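Local coordinates for putative capsid protein of prophage (Escherichia coli CFT073, PDB 3BQW) that probably serves as the major coat protein of a prophage, the subunit from which its capsid shell would be built, at residues A15-G20 with G123-Q128; K316-D321 with I326-T331. All coordinates share one frame; numbering follows the deposited sequence.

Contact 1: residues A15-G20 with G123-Q128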
loop_
_atom_site.group_PDB
_atom_site.type_symbol
_atom_site.label_atom_id
_atom_site.label_comp_id
_atom_site.label_asym_id
_atom_site.label_seq_id
_atom_site.Cartn_x
_atom_site.Cartn_y
_atom_site.Cartn_z
ATOM N N ALA A 15 -17.819 10.868 -11.061
ATOM C CA ALA A 15 -18.029 10.248 -12.379
ATOM C C ALA A 15 -16.710 9.780 -12.986
ATOM O O ALA A 15 -16.650 8.729 -13.607
ATOM C CB ALA A 15 -18.746 11.232 -13.338
ATOM N N TYR A 16 -15.654 10.564 -12.797
ATOM C CA TYR A 16 -14.335 10.182 -13.275
ATOM C C TYR A 16 -13.689 9.126 -12.375
ATOM O O TYR A 16 -13.166 8.120 -12.842
ATOM C CB TYR A 16 -13.428 11.400 -13.344
ATOM C CG TYR A 16 -12.088 11.051 -13.910
ATOM C CD1 TYR A 16 -11.961 10.714 -15.266
ATOM C CD2 TYR A 16 -10.960 11.024 -13.115
ATOM C CE1 TYR A 16 -10.743 10.367 -15.800
ATOM C CE2 TYR A 16 -9.725 10.664 -13.647
ATOM C CZ TYR A 16 -9.633 10.332 -14.986
ATOM O OH TYR A 16 -8.435 10.006 -15.530
ATOM N N LEU A 17 -13.731 9.388 -11.079
ATOM C CA LEU A 17 -13.141 8.515 -10.083
ATOM C C LEU A 17 -13.720 7.088 -10.185
ATOM O O LEU A 17 -13.023 6.103 -9.952
ATOM C CB LEU A 17 -13.364 9.130 -8.690
ATOM C CG LEU A 17 -12.445 8.833 -7.520
ATOM C CD1 LEU A 17 -10.922 8.968 -7.879
ATOM C CD2 LEU A 17 -12.828 9.729 -6.336
ATOM N N ASN A 18 -14.994 6.986 -10.561
ATOM C CA ASN A 18 -15.693 5.698 -10.644
ATOM C C ASN A 18 -15.672 5.101 -12.035
ATOM O O ASN A 18 -16.373 4.128 -12.277
ATOM C CB ASN A 18 -17.166 5.867 -10.223
ATOM C CG ASN A 18 -17.318 6.254 -8.762
ATOM O OD1 ASN A 18 -16.530 5.842 -7.918
ATOM N ND2 ASN A 18 -18.333 7.042 -8.459
ATOM N N ARG A 19 -14.883 5.665 -12.951
ATOM C CA ARG A 19 -15.096 5.418 -14.390
ATOM C C ARG A 19 -14.897 3.965 -14.875
ATOM O O ARG A 19 -15.517 3.561 -15.881
ATOM C CB ARG A 19 -14.252 6.365 -15.248
ATOM C CG ARG A 19 -14.740 6.403 -16.673
ATOM C CD ARG A 19 -14.193 7.561 -17.434
ATOM N NE ARG A 19 -12.918 7.265 -18.061
ATOM C CZ ARG A 19 -12.237 8.154 -18.769
ATOM N NH1 ARG A 19 -12.704 9.386 -18.921
ATOM N NH2 ARG A 19 -11.081 7.819 -19.318
ATOM N N GLY A 20 -14.045 3.199 -14.185
ATOM C CA GLY A 20 -13.907 1.748 -14.423
ATOM C C GLY A 20 -12.686 1.312 -15.214
ATOM O O GLY A 20 -12.149 0.219 -14.993
ATOM N N GLY A 123 -5.937 14.642 -14.250
ATOM C CA GLY A 123 -4.526 14.292 -14.066
ATOM C C GLY A 123 -4.087 14.396 -12.618
ATOM O O GLY A 123 -3.382 13.525 -12.110
ATOM N N ASN A 124 -4.491 15.469 -11.952
ATOM C CA ASN A 124 -4.173 15.686 -10.545
ATOM C C ASN A 124 -4.967 14.775 -9.627
ATOM O O ASN A 124 -4.452 14.329 -8.597
ATOM C CB ASN A 124 -4.340 17.149 -10.165
ATOM C CG ASN A 124 -3.194 18.014 -10.684
ATOM O OD1 ASN A 124 -2.065 17.839 -10.279
ATOM N ND2 ASN A 124 -3.489 18.930 -11.603
ATOM N N MET A 125 -6.194 14.448 -10.002
ATOM C CA MET A 125 -6.963 13.451 -9.264
ATOM C C MET A 125 -6.256 12.110 -9.269
ATOM O O MET A 125 -6.170 11.462 -8.220
ATOM C CB MET A 125 -8.374 13.277 -9.852
ATOM C CG MET A 125 -9.380 14.390 -9.509
ATOM S SD MET A 125 -11.021 14.168 -10.271
ATOM C CE MET A 125 -11.499 12.752 -9.301
ATOM N N ARG A 126 -5.771 11.677 -10.440
ATOM C CA ARG A 126 -5.043 10.413 -10.548
ATOM C C ARG A 126 -3.785 10.401 -9.680
ATOM O O ARG A 126 -3.448 9.397 -9.086
ATOM C CB ARG A 126 -4.663 10.079 -12.006
ATOM C CG ARG A 126 -5.852 9.626 -12.869
ATOM C CD ARG A 126 -5.432 9.004 -14.210
ATOM N NE ARG A 126 -4.377 9.732 -14.930
ATOM C CZ ARG A 126 -4.574 10.754 -15.757
ATOM N NH1 ARG A 126 -5.792 11.221 -16.006
ATOM N NH2 ARG A 126 -3.534 11.328 -16.347
ATOM N N ARG A 127 -3.096 11.525 -9.636
ATOM C CA ARG A 127 -1.866 11.678 -8.859
ATOM C C ARG A 127 -2.176 11.664 -7.351
ATOM O O ARG A 127 -1.422 11.104 -6.559
ATOM C CB ARG A 127 -1.224 12.987 -9.321
ATOM C CG ARG A 127 -0.033 13.526 -8.593
ATOM C CD ARG A 127 0.437 14.827 -9.322
ATOM N NE ARG A 127 0.924 14.513 -10.676
ATOM C CZ ARG A 127 0.398 14.920 -11.839
ATOM N NH1 ARG A 127 -0.662 15.734 -11.914
ATOM N NH2 ARG A 127 0.968 14.514 -12.967
ATOM N N GLN A 128 -3.305 12.260 -6.964
ATOM C CA GLN A 128 -3.739 12.237 -5.563
ATOM C C GLN A 128 -4.127 10.834 -5.074
ATOM O O GLN A 128 -3.767 10.428 -3.986
ATOM C CB GLN A 128 -4.866 13.243 -5.333
ATOM C CG GLN A 128 -4.351 14.656 -5.335
ATOM C CD GLN A 128 -5.444 15.676 -5.527
ATOM O OE1 GLN A 128 -6.635 15.361 -5.459
ATOM N NE2 GLN A 128 -5.046 16.909 -5.787
#
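Tyr16 OH meets the guanidinium of Arg126 at its edge, close to its plane, while the planes of ring and guanidinium stand 63° apart. This is a directed bond rather than a stack. Arg126 NH1 donates to Tyr16 OH at 2.9 Å with an N-H...O angle of 155°. A bend at chi3 of Arg126 folds the guanidinium back over its own helix, where Gly123 CA lies 3.5 Å above one face, and the aliphatic part of the chain also takes part in the contact, with Arg126 CD 3.4 Å from Tyr16 OH. Arg126 NE also makes a weak, long ion pair with Glu24.

Beside this polar end the contact is apolar. Met125 reaches across from the helix, and its last torsion (chi3 69°) swings CE off the line of the chain into the notch between Tyr16 and Leu17. The methyl meets the ring at an edge, CE being 4.2 Å from Tyr16 CD2, and it lies 4.1 Å from Leu17 CD1. The sulfur completes an oblique Met-aromatic contact, SD 5.4 Å from the Tyr16 ring centroid. In this way the end of the short helix 10-17 docks on the long helix 113-146, which probably corresponds to the spine helix of the HK97-like coat fold expected for this family.

Arg19, just past the end of the short helix, lays one guanidinium face against the far long edge of the same ring, with Tyr16 CE1 3.8 Å above its plane, and its NE is held by a salt bridge to Asp21. Phe25 meets the Tyr16 ring with its own plane nearly perpendicular, and Ile22 touches both Tyr16 and Arg126.

Contact 2: residues K316-D321 with I326-T331; sequences KNWIED and IEYVQT
Trp318 and Tyr328 face each other as a hydrogen-bonded pair of an antiparallel hairpin, and their side chains pack tightly against each other. The indole swings across the neighbouring strand because its CG stands between the backbone N and the carbonyl carbon (chi1 75°). Tyr328 CB then lies over the six-membered ring, 3.6 Å from its centroid, as a CH-pi contact. The ring planes differ by 28° and are displaced past one another, which leaves little stacking; Trp318 NE1 lies 3.6 Å from Tyr328 CD2. At the edge of the indole Gln330 CB comes within 3.6 Å of Trp318 CZ3, while Gln330 NE2 bonds to the carbonyl of Lys88 and Lys90 makes a cation-pi contact with Tyr328. Beneath this layer the ladder is regular, with Tyr328 N reaching Trp318 O at 2.8 Å and 170°.

Toward the turn the grip thins. Glu320 N still bonds to Ile326 O, at 2.8 Å and nearly straight, but a water comes in next: Ile326 N donates to it at 3.0 Å and it gives a weak bond to Glu320 O. The Glu320 carboxylate, on an exposed residue, only skirts the tyrosine ring edge, OE1 being 3.5 Å from Tyr328 CE2.

On the other face Asn317, Ile319, Glu327 and Val329 line up, with Asn317, Glu327 and Val329 touching helix 113-146. There the buried Glu327 carboxylate pairs through OE1 with Arg117 of that helix, which would probably keep it ionised and tie the hairpin to the helix by charge as well as by packing.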
loop_
_atom_site.group_PDB
_atom_site.type_symbol
_atom_site.label_atom_id
_atom_site.label_comp_id
_atom_site.label_asym_id
_atom_site.label_seq_id
_atom_site.Cartn_x
_atom_site.Cartn_y
_atom_site.Cartn_z
ATOM N N LYS A 316 -12.655 17.211 -4.425
ATOM C CA LYS A 316 -13.231 18.552 -4.427
ATOM C C LYS A 316 -12.486 19.358 -5.450
ATOM O O LYS A 316 -11.280 19.224 -5.558
ATOM C CB LYS A 316 -13.038 19.257 -3.074
ATOM C CG LYS A 316 -13.660 18.578 -1.871
ATOM C CD LYS A 316 -13.281 19.292 -0.546
ATOM C CE LYS A 316 -13.978 20.663 -0.362
ATOM N NZ LYS A 316 -15.471 20.579 -0.410
ATOM N N ASN A 317 -13.199 20.206 -6.182
ATOM C CA ASN A 317 -12.572 21.189 -7.076
ATOM C C ASN A 317 -13.132 22.568 -6.700
ATOM O O ASN A 317 -14.332 22.700 -6.493
ATOM C CB ASN A 317 -12.861 20.831 -8.540
ATOM C CG ASN A 317 -12.345 21.890 -9.553
ATOM O OD1 ASN A 317 -11.180 22.320 -9.530
ATOM N ND2 ASN A 317 -13.207 22.262 -10.468
ATOM N N TRP A 318 -12.275 23.579 -6.567
ATOM C CA TRP A 318 -12.759 24.929 -6.252
ATOM C C TRP A 318 -11.804 25.979 -6.782
ATOM O O TRP A 318 -10.645 25.690 -7.030
ATOM C CB TRP A 318 -13.027 25.125 -4.734
ATOM C CG TRP A 318 -11.786 25.281 -3.892
ATOM C CD1 TRP A 318 -11.198 26.450 -3.496
ATOM C CD2 TRP A 318 -10.977 24.227 -3.359
ATOM N NE1 TRP A 318 -10.066 26.189 -2.757
ATOM C CE2 TRP A 318 -9.913 24.833 -2.645
ATOM C CE3 TRP A 318 -11.048 22.828 -3.408
ATOM C CZ2 TRP A 318 -8.929 24.091 -2.003
ATOM C CZ3 TRP A 318 -10.057 22.088 -2.766
ATOM C CH2 TRP A 318 -9.016 22.722 -2.071
ATOM N N ILE A 319 -12.346 27.181 -6.988
ATOM C CA ILE A 319 -11.621 28.354 -7.487
ATOM C C ILE A 319 -11.726 29.422 -6.412
ATOM O O ILE A 319 -12.823 29.774 -5.992
ATOM C CB ILE A 319 -12.239 28.922 -8.784
ATOM C CG1 ILE A 319 -12.238 27.879 -9.908
ATOM C CG2 ILE A 319 -11.492 30.176 -9.226
ATOM C CD1 ILE A 319 -13.350 28.102 -10.932
ATOM N N GLU A 320 -10.579 29.915 -5.962
ATOM C CA GLU A 320 -10.516 30.930 -4.924
ATOM C C GLU A 320 -10.437 32.287 -5.574
ATOM O O GLU A 320 -9.907 32.412 -6.681
ATOM C CB GLU A 320 -9.263 30.734 -4.086
ATOM C CG GLU A 320 -9.217 29.432 -3.342
ATOM C CD GLU A 320 -8.222 29.479 -2.208
ATOM O OE1 GLU A 320 -7.125 30.047 -2.411
ATOM O OE2 GLU A 320 -8.537 28.962 -1.114
ATOM N N ASP A 321 -10.955 33.309 -4.899
ATOM C CA ASP A 321 -10.853 34.676 -5.419
ATOM C C ASP A 321 -9.565 35.335 -4.956
ATOM O O ASP A 321 -9.106 35.111 -3.837
ATOM C CB ASP A 321 -12.066 35.502 -5.022
ATOM C CG ASP A 321 -13.305 35.120 -5.816
ATOM O OD1 ASP A 321 -13.154 34.670 -6.987
ATOM O OD2 ASP A 321 -14.422 35.272 -5.267
ATOM N N ILE A 326 -6.924 31.359 -7.925
ATOM C CA ILE A 326 -6.275 30.051 -8.005
ATOM C C ILE A 326 -7.295 28.923 -7.860
ATOM O O ILE A 326 -8.134 28.940 -6.969
ATOM C CB ILE A 326 -5.145 29.896 -6.966
ATOM C CG1 ILE A 326 -4.157 31.066 -7.063
ATOM C CG2 ILE A 326 -4.407 28.579 -7.174
ATOM C CD1 ILE A 326 -3.740 31.439 -8.516
ATOM N N GLU A 327 -7.218 27.959 -8.772
ATOM C CA GLU A 327 -8.082 26.800 -8.768
ATOM C C GLU A 327 -7.323 25.595 -8.193
ATOM O O GLU A 327 -6.146 25.426 -8.458
ATOM C CB GLU A 327 -8.568 26.512 -10.188
ATOM C CG GLU A 327 -9.549 25.355 -10.241
ATOM C CD GLU A 327 -10.012 25.025 -11.634
ATOM O OE1 GLU A 327 -9.718 25.786 -12.569
ATOM O OE2 GLU A 327 -10.679 23.995 -11.789
ATOM N N TYR A 328 -8.020 24.789 -7.385
ATOM C CA TYR A 328 -7.453 23.599 -6.736
ATOM C C TYR A 328 -8.342 22.399 -6.989
ATOM O O TYR A 328 -9.543 22.545 -7.204
ATOM C CB TYR A 328 -7.365 23.767 -5.222
ATOM C CG TYR A 328 -6.455 24.863 -4.783
ATOM C CD1 TYR A 328 -5.095 24.629 -4.643
ATOM C CD2 TYR A 328 -6.940 26.143 -4.526
ATOM C CE1 TYR A 328 -4.230 25.627 -4.249
ATOM C CE2 TYR A 328 -6.087 27.153 -4.137
ATOM C CZ TYR A 328 -4.725 26.874 -3.997
ATOM O OH TYR A 328 -3.846 27.855 -3.608
ATOM N N VAL A 329 -7.716 21.225 -6.980
ATOM C CA VAL A 329 -8.408 19.953 -6.815
ATOM C C VAL A 329 -7.759 19.283 -5.598
ATOM O O VAL A 329 -6.558 19.433 -5.330
ATOM C CB VAL A 329 -8.390 19.044 -8.099
ATOM C CG1 VAL A 329 -7.017 18.503 -8.401
ATOM C CG2 VAL A 329 -9.337 17.887 -7.939
ATOM N N GLN A 330 -8.576 18.580 -4.835
ATOM C CA GLN A 330 -8.133 17.950 -3.605
ATOM C C GLN A 330 -8.949 16.695 -3.354
ATOM O O GLN A 330 -10.156 16.666 -3.613
ATOM C CB GLN A 330 -8.334 18.934 -2.461
ATOM C CG GLN A 330 -7.963 18.434 -1.104
ATOM C CD GLN A 330 -8.262 19.450 -0.049
ATOM O OE1 GLN A 330 -9.409 19.838 0.117
ATOM N NE2 GLN A 330 -7.229 19.915 0.657
ATOM N N THR A 331 -8.307 15.668 -2.823
ATOM C CA THR A 331 -8.960 14.405 -2.520
ATOM C C THR A 331 -8.740 14.016 -1.041
ATOM O O THR A 331 -7.601 13.819 -0.592
ATOM C CB THR A 331 -8.439 13.284 -3.441
ATOM O OG1 THR A 331 -8.500 13.731 -4.804
ATOM C CG2 THR A 331 -9.276 12.003 -3.274
HETATM O O HOH W 1 -7.063 33.079 -5.455
#

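The centres of the two contacts lie about 15 Å apart, on the same side of the chain's centre, and contact 1 closes before contact 2 opens. Helix 113-146 unites them: contact 1 docks helix 10-17 against it, while contact 2 is a hairpin of the mixed sheet that packs along it. Gln128 bridges them directly. Its OE1 is 2.6 Å from Thr331 OG1 and its NE2 is 3.0 Å from Val329 O, both probable hydrogen bonds. Asn124 adds packing on Val329. Elements from near the start and near the end of the chain thus pack on one long helix, consistent with the role of the spine helix in HK97-like coat proteins.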